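Leucine aminopeptidase (Legionella pneumophila, PDB 5GNE) probably acts as a zinc-dependent aminopeptidase of the M28 family, removing amino acids from the N termini of peptides. Local coordinates at residues A[6-11]-A[58-63]; A[18-23]-A[34-39]; A[279-284]-A[293-298]; A[285-290]-A[325-330]. All blocks are in the same frame, centred on the assembly; numbering follows the deposited sequence.

Contact 1 (A[6-11]-A[58-63]); sequences EEDRII and YLNAEP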
loop_
_atom_site.group_PDB
_atom_site.type_symbol
_atom_site.label_atom_id
_atom_site.label_comp_id
_atom_site.label_asym_id
_atom_site.label_seq_id
_atom_site.Cartn_x
_atom_site.Cartn_y
_atom_site.Cartn_z
ATOM N N GLU A 6 6.860 7.774 24.013
ATOM C CA GLU A 6 8.038 6.941 24.268
ATOM C C GLU A 6 7.847 5.469 23.888
ATOM O O GLU A 6 8.617 4.906 23.101
ATOM C CB GLU A 6 8.442 7.041 25.751
ATOM C CG GLU A 6 9.155 5.797 26.295
ATOM C CD GLU A 6 10.656 5.848 26.149
ATOM O OE1 GLU A 6 11.169 6.893 25.703
ATOM O OE2 GLU A 6 11.319 4.830 26.453
ATOM N N GLU A 7 6.810 4.851 24.432
ATOM C CA GLU A 7 6.581 3.451 24.158
ATOM C C GLU A 7 5.579 3.221 23.072
ATOM O O GLU A 7 4.495 3.799 23.073
ATOM C CB GLU A 7 6.125 2.706 25.401
ATOM C CG GLU A 7 7.234 2.421 26.349
ATOM C CD GLU A 7 6.964 1.181 27.142
ATOM O OE1 GLU A 7 6.016 1.206 27.964
ATOM O OE2 GLU A 7 7.676 0.177 26.914
ATOM N N ASP A 8 5.928 2.318 22.170
ATOM C CA ASP A 8 5.021 1.946 21.119
ATOM C C ASP A 8 4.137 0.834 21.616
ATOM O O ASP A 8 4.562 -0.031 22.385
ATOM C CB ASP A 8 5.782 1.497 19.876
ATOM C CG ASP A 8 6.659 2.590 19.315
ATOM O OD1 ASP A 8 6.120 3.450 18.597
ATOM O OD2 ASP A 8 7.876 2.607 19.609
ATOM N N ARG A 9 2.886 0.879 21.191
ATOM C CA ARG A 9 2.002 -0.222 21.459
ATOM C C ARG A 9 1.714 -0.921 20.149
ATOM O O ARG A 9 1.162 -0.336 19.211
ATOM C CB ARG A 9 0.726 0.256 22.151
ATOM C CG ARG A 9 1.021 0.829 23.536
ATOM C CD ARG A 9 -0.258 1.190 24.297
ATOM N NE ARG A 9 -0.840 2.435 23.824
ATOM C CZ ARG A 9 -1.909 2.982 24.371
ATOM N NH1 ARG A 9 -2.505 2.361 25.384
ATOM N NH2 ARG A 9 -2.387 4.128 23.906
ATOM N N ILE A 10 2.107 -2.189 20.083
ATOM C CA ILE A 10 2.048 -2.930 18.821
ATOM C C ILE A 10 1.468 -4.300 19.054
ATOM O O ILE A 10 1.485 -4.817 20.175
ATOM C CB ILE A 10 3.427 -3.096 18.164
ATOM C CG1 ILE A 10 4.345 -3.970 19.018
ATOM C CG2 ILE A 10 4.113 -1.764 17.972
ATOM C CD1 ILE A 10 5.700 -4.160 18.360
ATOM N N ILE A 11 0.943 -4.879 17.977
ATOM C CA ILE A 11 0.423 -6.235 18.020
ATOM C C ILE A 11 1.360 -7.128 17.220
ATOM O O ILE A 11 1.721 -6.810 16.092
ATOM C CB ILE A 11 -1.009 -6.296 17.476
ATOM C CG1 ILE A 11 -1.936 -5.553 18.448
ATOM C CG2 ILE A 11 -1.475 -7.742 17.292
ATOM C CD1 ILE A 11 -3.303 -5.332 17.880
ATOM N N TYR A 58 4.591 -6.762 12.173
ATOM C CA TYR A 58 3.792 -6.298 13.297
ATOM C C TYR A 58 2.879 -5.141 12.910
ATOM O O TYR A 58 3.085 -4.478 11.903
ATOM C CB TYR A 58 4.693 -5.858 14.443
ATOM C CG TYR A 58 5.485 -4.607 14.155
ATOM C CD1 TYR A 58 6.636 -4.652 13.372
ATOM C CD2 TYR A 58 5.135 -3.415 14.729
ATOM C CE1 TYR A 58 7.375 -3.529 13.137
ATOM C CE2 TYR A 58 5.879 -2.273 14.511
ATOM C CZ TYR A 58 6.990 -2.333 13.723
ATOM O OH TYR A 58 7.715 -1.185 13.510
ATOM N N LEU A 59 1.858 -4.916 13.719
ATOM C CA LEU A 59 0.934 -3.824 13.464
ATOM C C LEU A 59 1.100 -2.774 14.552
ATOM O O LEU A 59 1.010 -3.089 15.724
ATOM C CB LEU A 59 -0.496 -4.347 13.447
ATOM C CG LEU A 59 -1.635 -3.357 13.180
ATOM C CD1 LEU A 59 -1.580 -2.799 11.744
ATOM C CD2 LEU A 59 -2.969 -4.032 13.477
ATOM N N ASN A 60 1.367 -1.532 14.193
ATOM C CA ASN A 60 1.372 -0.514 15.219
ATOM C C ASN A 60 -0.052 -0.115 15.540
ATOM O O ASN A 60 -0.788 0.284 14.661
ATOM C CB ASN A 60 2.179 0.707 14.805
ATOM C CG ASN A 60 2.419 1.651 15.975
ATOM O OD1 ASN A 60 1.484 2.024 16.678
ATOM N ND2 ASN A 60 3.666 2.012 16.207
ATOM N N ALA A 61 -0.423 -0.195 16.811
ATOM C CA ALA A 61 -1.814 0.026 17.213
ATOM C C ALA A 61 -2.174 1.492 17.343
ATOM O O ALA A 61 -3.361 1.823 17.374
ATOM C CB ALA A 61 -2.100 -0.654 18.504
ATOM N N GLU A 62 -1.172 2.363 17.429
ATOM C CA GLU A 62 -1.445 3.775 17.691
ATOM C C GLU A 62 -2.558 4.411 16.848
ATOM O O GLU A 62 -3.353 5.166 17.378
ATOM C CB GLU A 62 -0.167 4.603 17.564
ATOM C CG GLU A 62 -0.345 5.991 18.147
ATOM C CD GLU A 62 0.933 6.815 18.132
ATOM O OE1 GLU A 62 1.129 7.639 17.210
ATOM O OE2 GLU A 62 1.728 6.659 19.080
ATOM N N PRO A 63 -2.625 4.121 15.538
ATOM C CA PRO A 63 -3.728 4.782 14.831
ATOM C C PRO A 63 -5.099 4.329 15.321
ATOM O O PRO A 63 -6.048 5.049 15.112
ATOM C CB PRO A 63 -3.523 4.345 13.375
ATOM C CG PRO A 63 -2.059 4.051 13.282
ATOM C CD PRO A 63 -1.716 3.430 14.601
#
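Ile10 and Ile11 pair with Asn60 and Leu59 through two antiparallel beta bridges, joining strand 8-13 to the short edge strand 59-60 of a four-stranded antiparallel sheet. Backbone hydrogen bonds set the register. Ile11 and Leu59 form the hydrogen-bonded pair: Ile11 N donates to Leu59 O at 2.9 Å with a nearly straight N-H...O angle of 167°, and Leu59 N answers to Ile11 O at 3.0 Å. Ala61 N adds a third bond, to Arg9 O, while Ile10 and Asn60, CA atoms 4.4 Å apart, are the non-hydrogen-bonded pair.

Apolar contact lies on the Ile10 face. There CG of Tyr58 sits between its backbone N and carbonyl carbon (chi1 69°), and the ring meets Ile10 obliquely, CD2 lying 3.7 Å from Ile10 CD1. The tyrosine side chain is about 7 Å from that of Glu239, a zinc ligand, which brings this tyrosine near the zinc site.

The acidic side chains find their partner outside the two segments. Asp8 OD1 and Glu62 OE2 both form salt bridges with Lys167, whose positive charge probably offsets the proximity of the two carboxylates. Where the strand gives way to helix 62-65, Asn60 OD1 caps the turn by accepting from Glu62 N at 2.8 Å.

Contact 2 (A[18-23]-A[34-39]); sequences EQLKDK and SFIAIP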
loop_
_atom_site.group_PDB
_atom_site.type_symbol
_atom_site.label_atom_id
_atom_site.label_comp_id
_atom_site.label_asym_id
_atom_site.label_seq_id
_atom_site.Cartn_x
_atom_site.Cartn_y
_atom_site.Cartn_z
ATOM N N GLU A 18 7.838 -13.949 21.871
ATOM C CA GLU A 18 8.827 -14.699 22.639
ATOM C C GLU A 18 10.237 -14.184 22.384
ATOM O O GLU A 18 11.100 -14.295 23.250
ATOM C CB GLU A 18 8.739 -16.195 22.331
ATOM C CG GLU A 18 7.400 -16.784 22.748
ATOM C CD GLU A 18 7.192 -16.763 24.261
ATOM O OE1 GLU A 18 8.184 -16.894 24.996
ATOM O OE2 GLU A 18 6.041 -16.631 24.718
ATOM N N GLN A 19 10.465 -13.609 21.206
ATOM C CA GLN A 19 11.740 -12.950 20.905
ATOM C C GLN A 19 11.865 -11.549 21.538
ATOM O O GLN A 19 12.943 -10.957 21.538
ATOM C CB GLN A 19 11.932 -12.821 19.383
ATOM C CG GLN A 19 11.945 -14.143 18.616
ATOM C CD GLN A 19 12.923 -15.134 19.198
ATOM O OE1 GLN A 19 14.077 -14.797 19.467
ATOM N NE2 GLN A 19 12.449 -16.349 19.459
ATOM N N LEU A 20 10.768 -11.004 22.049
ATOM C CA LEU A 20 10.765 -9.619 22.527
ATOM C C LEU A 20 10.422 -9.499 24.003
ATOM O O LEU A 20 10.442 -8.392 24.553
ATOM C CB LEU A 20 9.780 -8.760 21.722
ATOM C CG LEU A 20 10.142 -8.537 20.262
ATOM C CD1 LEU A 20 8.992 -7.862 19.542
ATOM C CD2 LEU A 20 11.402 -7.717 20.169
ATOM N N LYS A 21 10.006 -10.618 24.588
ATOM C CA LYS A 21 9.533 -10.720 25.972
ATOM C C LYS A 21 10.262 -9.832 26.960
ATOM O O LYS A 21 9.650 -9.084 27.709
ATOM C CB LYS A 21 9.673 -12.164 26.450
ATOM C CG LYS A 21 8.398 -12.807 26.917
ATOM C CD LYS A 21 8.694 -14.065 27.724
ATOM C CE LYS A 21 9.666 -14.973 27.007
ATOM N NZ LYS A 21 9.721 -16.308 27.670
ATOM N N ASP A 22 11.582 -9.960 26.977
ATOM C CA ASP A 22 12.400 -9.331 28.001
ATOM C C ASP A 22 12.441 -7.820 27.862
ATOM O O ASP A 22 12.801 -7.127 28.812
ATOM C CB ASP A 22 13.801 -9.948 28.009
ATOM C CG ASP A 22 13.786 -11.398 28.493
ATOM O OD1 ASP A 22 12.868 -11.760 29.266
ATOM O OD2 ASP A 22 14.663 -12.187 28.087
ATOM N N LYS A 23 12.090 -7.303 26.689
ATOM C CA LYS A 23 12.087 -5.856 26.505
ATOM C C LYS A 23 10.666 -5.278 26.430
ATOM O O LYS A 23 10.482 -4.071 26.313
ATOM C CB LYS A 23 12.893 -5.473 25.263
ATOM C CG LYS A 23 14.320 -6.028 25.230
ATOM C CD LYS A 23 15.266 -5.035 24.549
ATOM C CE LYS A 23 16.690 -5.567 24.342
ATOM N NZ LYS A 23 17.363 -4.900 23.167
ATOM N N SER A 34 -0.018 -11.253 20.640
ATOM C CA SER A 34 0.207 -10.431 21.825
ATOM C C SER A 34 0.104 -8.937 21.538
ATOM O O SER A 34 0.588 -8.459 20.506
ATOM C CB SER A 34 1.582 -10.733 22.421
ATOM O OG SER A 34 1.654 -12.113 22.779
ATOM N N PHE A 35 -0.530 -8.215 22.455
ATOM C CA PHE A 35 -0.619 -6.767 22.400
ATOM C C PHE A 35 0.358 -6.220 23.423
ATOM O O PHE A 35 0.209 -6.473 24.621
ATOM C CB PHE A 35 -2.050 -6.293 22.684
ATOM C CG PHE A 35 -2.211 -4.791 22.727
ATOM C CD1 PHE A 35 -1.563 -3.985 21.805
ATOM C CD2 PHE A 35 -3.055 -4.193 23.658
ATOM C CE1 PHE A 35 -1.728 -2.607 21.821
ATOM C CE2 PHE A 35 -3.221 -2.792 23.702
ATOM C CZ PHE A 35 -2.563 -2.002 22.785
ATOM N N ILE A 36 1.392 -5.525 22.967
ATOM C CA ILE A 36 2.482 -5.167 23.867
ATOM C C ILE A 36 2.906 -3.714 23.799
ATOM O O ILE A 36 2.631 -2.992 22.843
ATOM C CB ILE A 36 3.744 -6.021 23.601
ATOM C CG1 ILE A 36 4.266 -5.787 22.186
ATOM C CG2 ILE A 36 3.464 -7.501 23.829
ATOM C CD1 ILE A 36 5.652 -6.464 21.911
ATOM N N ALA A 37 3.592 -3.296 24.850
ATOM C CA ALA A 37 4.237 -2.003 24.860
ATOM C C ALA A 37 5.737 -2.232 24.892
ATOM O O ALA A 37 6.251 -2.983 25.725
ATOM C CB ALA A 37 3.777 -1.178 26.060
ATOM N N ILE A 38 6.435 -1.589 23.968
ATOM C CA ILE A 38 7.856 -1.815 23.811
ATOM C C ILE A 38 8.435 -0.565 23.159
ATOM O O ILE A 38 7.866 -0.017 22.216
ATOM C CB ILE A 38 8.161 -3.103 22.967
ATOM C CG1 ILE A 38 9.641 -3.495 23.086
ATOM C CG2 ILE A 38 7.752 -2.951 21.491
ATOM C CD1 ILE A 38 10.001 -4.717 22.280
ATOM N N PRO A 39 9.547 -0.069 23.700
ATOM C CA PRO A 39 10.114 1.111 23.066
ATOM C C PRO A 39 11.015 0.647 21.939
ATOM O O PRO A 39 12.090 0.099 22.178
ATOM C CB PRO A 39 10.870 1.793 24.208
ATOM C CG PRO A 39 11.125 0.687 25.229
ATOM C CD PRO A 39 10.393 -0.555 24.800
#
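Leu20 and Ile38 make the close-packed part of this contact, where the end of helix 14-20 lies over strand 33-38. Both are buried, and their side chains cross at about a right angle: Leu20 CD2 reaches Ile38 CD1 at 3.9 Å, with Leu20 CB scarcely farther from the same methyl. The other leucine branch, CD1, meets Ile36 CD1 at a looser 4.3 Å. Leu48 and Ile44 of helix 42-55 also touch this cluster, against Leu20 and Ile38 respectively, so a second helix contributes to the same apolar layer.

Toward solvent, the backbone of Lys23 still sits close: with Ile38 CG1 anti to its own backbone N (chi1 -167°), Lys23 O lies 3.4 Å from that carbon, and 3.8 Å from Pro39 CD. It is the lysine side chain that is loose, exposed and leading away from the strand. Farther out, Lys21 NZ and Glu18 OE1 form a salt bridge within their own segment, at 3.1 Å and weak as a hydrogen bond.

With no polar bond between them, the attraction between these two segments is apolar, resting on burial of branched aliphatic groups, and it probably constrains direction less than the hydrogen bonds within the sheet.

Contact 3 (A[279-284]-A[293-298]); sequences IWLLKD and FTAELL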
loop_
_atom_site.group_PDB
_atom_site.type_symbol
_atom_site.label_atom_id
_atom_site.label_comp_id
_atom_site.label_asym_id
_atom_site.label_seq_id
_atom_site.Cartn_x
_atom_site.Cartn_y
_atom_site.Cartn_z
ATOM N N ILE A 279 0.747 -12.673 -12.724
ATOM C CA ILE A 279 0.523 -11.776 -11.595
ATOM C C ILE A 279 -0.276 -12.509 -10.508
ATOM O O ILE A 279 -1.247 -13.207 -10.791
ATOM C CB ILE A 279 -0.163 -10.483 -12.040
ATOM C CG1 ILE A 279 0.802 -9.714 -12.954
ATOM C CG2 ILE A 279 -0.530 -9.629 -10.834
ATOM C CD1 ILE A 279 0.259 -8.412 -13.543
ATOM N N TRP A 280 0.144 -12.341 -9.261
ATOM C CA TRP A 280 -0.440 -13.073 -8.141
ATOM C C TRP A 280 -1.361 -12.187 -7.299
ATOM O O TRP A 280 -1.013 -11.060 -6.951
ATOM C CB TRP A 280 0.680 -13.657 -7.262
ATOM C CG TRP A 280 1.379 -14.839 -7.877
ATOM C CD1 TRP A 280 1.007 -16.137 -7.785
ATOM C CD2 TRP A 280 2.540 -14.809 -8.729
ATOM N NE1 TRP A 280 1.882 -16.933 -8.497
ATOM C CE2 TRP A 280 2.819 -16.138 -9.096
ATOM C CE3 TRP A 280 3.362 -13.788 -9.211
ATOM C CZ2 TRP A 280 3.905 -16.477 -9.913
ATOM C CZ3 TRP A 280 4.437 -14.127 -10.032
ATOM C CH2 TRP A 280 4.697 -15.458 -10.370
ATOM N N LEU A 281 -2.532 -12.722 -6.970
ATOM C CA LEU A 281 -3.484 -12.048 -6.105
ATOM C C LEU A 281 -3.400 -12.655 -4.727
ATOM O O LEU A 281 -3.208 -13.873 -4.602
ATOM C CB LEU A 281 -4.906 -12.194 -6.645
ATOM C CG LEU A 281 -5.131 -11.623 -8.046
ATOM C CD1 LEU A 281 -6.563 -11.840 -8.491
ATOM C CD2 LEU A 281 -4.769 -10.139 -8.079
ATOM N N LEU A 282 -3.591 -11.830 -3.697
ATOM C CA LEU A 282 -3.499 -12.310 -2.324
ATOM C C LEU A 282 -4.851 -12.785 -1.898
ATOM O O LEU A 282 -5.848 -12.205 -2.306
ATOM C CB LEU A 282 -3.012 -11.217 -1.394
ATOM C CG LEU A 282 -1.490 -11.185 -1.308
ATOM C CD1 LEU A 282 -0.867 -10.405 -2.462
ATOM C CD2 LEU A 282 -1.054 -10.648 0.035
ATOM N N LYS A 283 -4.916 -13.871 -1.131
ATOM C CA LYS A 283 -6.238 -14.339 -0.741
ATOM C C LYS A 283 -6.596 -14.133 0.732
ATOM O O LYS A 283 -7.739 -14.375 1.114
ATOM C CB LYS A 283 -6.450 -15.813 -1.101
ATOM C CG LYS A 283 -5.248 -16.637 -1.482
ATOM C CD LYS A 283 -5.749 -18.058 -1.792
ATOM C CE LYS A 283 -4.669 -18.993 -2.301
ATOM N NZ LYS A 283 -5.137 -20.414 -2.265
ATOM N N ASP A 284 -5.656 -13.721 1.573
ATOM C CA ASP A 284 -6.055 -13.382 2.938
ATOM C C ASP A 284 -6.060 -11.864 3.194
ATOM O O ASP A 284 -5.290 -11.101 2.613
ATOM C CB ASP A 284 -5.204 -14.152 3.972
ATOM C CG ASP A 284 -3.718 -14.116 3.677
ATOM O OD1 ASP A 284 -3.158 -13.014 3.546
ATOM O OD2 ASP A 284 -3.109 -15.214 3.588
ATOM N N PHE A 293 -12.953 -9.989 -8.991
ATOM C CA PHE A 293 -13.042 -8.905 -9.968
ATOM C C PHE A 293 -11.673 -8.602 -10.582
ATOM O O PHE A 293 -11.535 -8.526 -11.804
ATOM C CB PHE A 293 -13.625 -7.666 -9.290
ATOM C CG PHE A 293 -13.646 -6.416 -10.156
ATOM C CD1 PHE A 293 -14.433 -6.346 -11.294
ATOM C CD2 PHE A 293 -12.920 -5.300 -9.789
ATOM C CE1 PHE A 293 -14.483 -5.192 -12.054
ATOM C CE2 PHE A 293 -12.962 -4.134 -10.553
ATOM C CZ PHE A 293 -13.736 -4.082 -11.685
ATOM N N THR A 294 -10.659 -8.444 -9.732
ATOM C CA THR A 294 -9.299 -8.172 -10.206
ATOM C C THR A 294 -8.798 -9.305 -11.116
ATOM O O THR A 294 -8.212 -9.059 -12.172
ATOM C CB THR A 294 -8.333 -7.955 -9.016
ATOM O OG1 THR A 294 -8.864 -6.954 -8.136
ATOM C CG2 THR A 294 -6.953 -7.512 -9.503
ATOM N N ALA A 295 -9.050 -10.542 -10.703
ATOM C CA ALA A 295 -8.732 -11.719 -11.516
ATOM C C ALA A 295 -9.353 -11.623 -12.919
ATOM O O ALA A 295 -8.684 -11.883 -13.909
ATOM C CB ALA A 295 -9.167 -13.002 -10.813
ATOM N N GLU A 296 -10.620 -11.238 -13.021
ATOM C CA GLU A 296 -11.217 -11.188 -14.350
ATOM C C GLU A 296 -10.723 -10.001 -15.171
ATOM O O GLU A 296 -10.722 -10.064 -16.395
ATOM C CB GLU A 296 -12.734 -11.056 -14.273
ATOM C CG GLU A 296 -13.399 -11.776 -13.141
ATOM C CD GLU A 296 -14.880 -11.469 -13.070
ATOM O OE1 GLU A 296 -15.253 -10.296 -12.832
ATOM O OE2 GLU A 296 -15.673 -12.405 -13.247
ATOM N N LEU A 297 -10.245 -8.952 -14.506
ATOM C CA LEU A 297 -9.657 -7.835 -15.230
ATOM C C LEU A 297 -8.341 -8.306 -15.837
ATOM O O LEU A 297 -8.039 -8.031 -17.008
ATOM C CB LEU A 297 -9.455 -6.617 -14.319
ATOM C CG LEU A 297 -10.667 -5.893 -13.672
ATOM C CD1 LEU A 297 -10.158 -4.873 -12.671
ATOM C CD2 LEU A 297 -11.602 -5.213 -14.661
ATOM N N LEU A 298 -7.586 -9.073 -15.053
ATOM C CA LEU A 298 -6.310 -9.601 -15.535
ATOM C C LEU A 298 -6.501 -10.509 -16.747
ATOM O O LEU A 298 -5.799 -10.391 -17.760
ATOM C CB LEU A 298 -5.591 -10.358 -14.421
ATOM C CG LEU A 298 -4.776 -9.519 -13.424
ATOM C CD1 LEU A 298 -4.119 -10.390 -12.367
ATOM C CD2 LEU A 298 -3.732 -8.689 -14.157
#
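Thr294 and Ala295 of helix 288-302 meet Leu281 of strand 279-282, and Leu298, one turn further on, meets Ile279. The strand and helix segments run nearly antiparallel, with an angle of 170° between their directions and axes 9.8 Å apart at closest approach, which accounts for this reversed pairing.

Thr294 turns its methyl to the strand. CG2 is anti to the backbone N, and it touches Leu281 CD2 at 3.7 Å, the two side chains crossing obliquely. Its hydroxyl is engaged elsewhere, hydrogen-bonded to Leu290 O in the preceding turn and to Thr329 OG1 of strand 328-332, so the residue offers carbon to one strand and oxygen to another.

Ala295 receives the other leucine branch. Leu281 CD1 lies 3.7 Å from Ala295 CB and 3.6 Å from Ala295 N, close against the helix backbone. The two branches of Leu281 thus touch successive helix residues.

Leu298 completes the row. Its side chain crosses that of Ile279 at about a right angle, and its two branches divide the isoleucine: CD1 is 4.0 Å from Ile279 CB, and CD2 is 4.0 Å from Ile279 CD1. Leu298 CD1 also approaches Leu281 CD2, at 4.3 Å.

The contact is the strand-to-helix half of a beta-alpha-beta unit in which helix 288-302 leads on to strand 306-309, the parallel edge neighbour of 279-282. Leu298 also touches Val306 of that strand, strand 328-332 flanks 279-282 across the sheet, and helix 355-373 packs alongside through Phe361 on Ile279 and Leu364 on Thr294.

Contact 4 (A[285-290]-A[325-330]); sequences YVDKGL and GFKTTY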
loop_
_atom_site.group_PDB
_atom_site.type_symbol
_atom_site.label_atom_id
_atom_site.label_comp_id
_atom_site.label_asym_id
_atom_site.label_seq_id
_atom_site.Cartn_x
_atom_site.Cartn_y
_atom_site.Cartn_z
ATOM N N TYR A 285 -6.949 -11.441 4.079
ATOM C CA TYR A 285 -7.013 -10.055 4.479
ATOM C C TYR A 285 -7.366 -9.131 3.316
ATOM O O TYR A 285 -6.989 -7.968 3.303
ATOM C CB TYR A 285 -5.697 -9.630 5.138
ATOM C CG TYR A 285 -5.741 -9.776 6.638
ATOM C CD1 TYR A 285 -6.213 -8.732 7.437
ATOM C CD2 TYR A 285 -5.339 -10.943 7.258
ATOM C CE1 TYR A 285 -6.273 -8.850 8.813
ATOM C CE2 TYR A 285 -5.399 -11.074 8.632
ATOM C CZ TYR A 285 -5.866 -10.024 9.401
ATOM O OH TYR A 285 -5.925 -10.148 10.767
ATOM N N VAL A 286 -8.118 -9.669 2.360
ATOM C CA VAL A 286 -8.625 -8.929 1.198
ATOM C C VAL A 286 -10.084 -9.300 1.017
ATOM O O VAL A 286 -10.548 -10.250 1.620
ATOM C CB VAL A 286 -7.852 -9.245 -0.105
ATOM C CG1 VAL A 286 -6.440 -8.684 -0.042
ATOM C CG2 VAL A 286 -7.810 -10.753 -0.340
ATOM N N ASP A 287 -10.809 -8.531 0.219
ATOM C CA ASP A 287 -12.186 -8.856 -0.147
ATOM C C ASP A 287 -12.181 -9.887 -1.258
ATOM O O ASP A 287 -11.553 -9.670 -2.296
ATOM C CB ASP A 287 -12.940 -7.613 -0.623
ATOM C CG ASP A 287 -14.420 -7.863 -0.824
ATOM O OD1 ASP A 287 -14.889 -7.899 -1.981
ATOM O OD2 ASP A 287 -15.124 -8.007 0.191
ATOM N N LYS A 288 -12.880 -10.997 -1.055
ATOM C CA LYS A 288 -12.910 -12.055 -2.060
ATOM C C LYS A 288 -13.641 -11.605 -3.305
ATOM O O LYS A 288 -13.166 -11.852 -4.399
ATOM C CB LYS A 288 -13.574 -13.321 -1.486
ATOM C CG LYS A 288 -13.643 -14.562 -2.405
ATOM C CD LYS A 288 -12.281 -15.116 -2.803
ATOM C CE LYS A 288 -12.391 -16.383 -3.682
ATOM N NZ LYS A 288 -12.937 -17.598 -2.966
ATOM N N GLY A 289 -14.717 -10.842 -3.138
ATOM C CA GLY A 289 -15.442 -10.258 -4.261
ATOM C C GLY A 289 -14.596 -9.336 -5.128
ATOM O O GLY A 289 -14.514 -9.514 -6.334
ATOM N N LEU A 290 -13.956 -8.354 -4.504
ATOM C CA LEU A 290 -13.060 -7.441 -5.205
ATOM C C LEU A 290 -11.893 -8.196 -5.852
ATOM O O LEU A 290 -11.402 -7.814 -6.920
ATOM C CB LEU A 290 -12.536 -6.366 -4.242
ATOM C CG LEU A 290 -11.995 -5.059 -4.833
ATOM C CD1 LEU A 290 -13.028 -4.429 -5.765
ATOM C CD2 LEU A 290 -11.597 -4.062 -3.736
ATOM N N GLY A 325 -13.228 -2.307 7.860
ATOM C CA GLY A 325 -14.411 -2.622 7.076
ATOM C C GLY A 325 -14.392 -2.194 5.619
ATOM O O GLY A 325 -15.417 -2.240 4.960
ATOM N N PHE A 326 -13.244 -1.781 5.096
ATOM C CA PHE A 326 -13.180 -1.435 3.685
ATOM C C PHE A 326 -12.778 -2.596 2.806
ATOM O O PHE A 326 -11.988 -3.433 3.221
ATOM C CB PHE A 326 -12.213 -0.297 3.462
ATOM C CG PHE A 326 -12.583 0.957 4.191
ATOM C CD1 PHE A 326 -13.479 1.845 3.649
ATOM C CD2 PHE A 326 -11.986 1.266 5.386
ATOM C CE1 PHE A 326 -13.779 3.016 4.294
ATOM C CE2 PHE A 326 -12.279 2.439 6.042
ATOM C CZ PHE A 326 -13.187 3.319 5.495
ATOM N N LYS A 327 -13.340 -2.655 1.599
ATOM C CA LYS A 327 -13.021 -3.715 0.639
ATOM C C LYS A 327 -11.701 -3.469 -0.067
ATOM O O LYS A 327 -11.415 -2.394 -0.559
ATOM C CB LYS A 327 -14.141 -3.875 -0.376
ATOM C CG LYS A 327 -15.413 -4.451 0.247
ATOM C CD LYS A 327 -16.537 -4.502 -0.764
ATOM C CE LYS A 327 -17.761 -5.189 -0.221
ATOM N NZ LYS A 327 -18.673 -5.515 -1.343
ATOM N N THR A 328 -10.930 -4.523 -0.176
ATOM C CA THR A 328 -9.524 -4.441 -0.457
ATOM C C THR A 328 -9.091 -5.490 -1.456
ATOM O O THR A 328 -9.547 -6.614 -1.404
ATOM C CB THR A 328 -8.775 -4.589 0.879
ATOM O OG1 THR A 328 -8.500 -3.287 1.422
ATOM C CG2 THR A 328 -7.517 -5.355 0.757
ATOM N N THR A 329 -8.228 -5.111 -2.389
ATOM C CA THR A 329 -7.572 -6.094 -3.249
ATOM C C THR A 329 -6.080 -5.768 -3.395
ATOM O O THR A 329 -5.687 -4.598 -3.362
ATOM C CB THR A 329 -8.231 -6.166 -4.639
ATOM O OG1 THR A 329 -7.585 -7.185 -5.408
ATOM C CG2 THR A 329 -8.088 -4.859 -5.386
ATOM N N TYR A 330 -5.254 -6.795 -3.547
ATOM C CA TYR A 330 -3.798 -6.624 -3.546
ATOM C C TYR A 330 -3.101 -7.499 -4.602
ATOM O O TYR A 330 -2.786 -8.657 -4.346
ATOM C CB TYR A 330 -3.257 -6.905 -2.124
ATOM C CG TYR A 330 -1.747 -6.819 -1.897
ATOM C CD1 TYR A 330 -0.877 -6.237 -2.825
ATOM C CD2 TYR A 330 -1.196 -7.322 -0.733
ATOM C CE1 TYR A 330 0.497 -6.195 -2.592
ATOM C CE2 TYR A 330 0.165 -7.278 -0.490
ATOM C CZ TYR A 330 1.001 -6.722 -1.420
ATOM O OH TYR A 330 2.346 -6.678 -1.140
#
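Asp287 and Lys327 lie against each other without a salt bridge: Asp287 OD1 and Lys327 NZ stay 4.5 Å apart, and it is the aliphatic chain of the lysine that runs obliquely past the carboxylate, with Lys327 CG 3.6 Å from Asp287 OD2. The carboxylate serves the helix instead. Asp287 is the N-cap of helix 288-302, CG anti to its backbone N (chi1 -172°), and OD1 accepts from Leu290 N at 2.7 Å through its anti lone pair. The nearby ammonium and the helix start would both be expected to stabilise the negative charge.

A single backbone bond joins the segments, from Asp287 N to Thr328 O at 2.8 Å with an N-H...O angle of 157°. On either side of Asp287 in the sequence, apolar groups pack against the strand. Val286 CG1 meets Thr328 CG2 at 3.6 Å, their side chains crossing at about a right angle; Leu290 CD2 lies 3.6 Å from Lys327 O, and Leu290 CG lies 3.9 Å from Thr329 CB.

Tyr330, whose CB touches Val286 CG1, sends its OH away to hydrogen-bond the backbone O of Asp266. The arrangement is a capped helix start docked on strand 328-332, between 259-264 and 279-282 in the mixed sheet of an M28 peptidase, and the tyrosine on that strand reaches a zinc-binding aspartate.

From the N terminus, contact 1 closes the first long loop by pairing strand 8-13 with 59-60, and contact 2 is nested inside that loop, packing the end of helix 14-20 on strand 33-38. The two are joined through the N-terminal sheet, where strands 8-13 and 33-38 are neighbours. Contacts 3 and 4 follow in series and cross along the chain: contact 3 closes a short loop of 8 residues, 285-292, and contact 4 a longer one of 34, 291-324. Both use helix 288-302 and tie it to adjacent strands of the mixed sheet, the centres of the two contacts lying about 10 Å apart. Contacts 1 and 3 lie on opposite sides of the chain's centre.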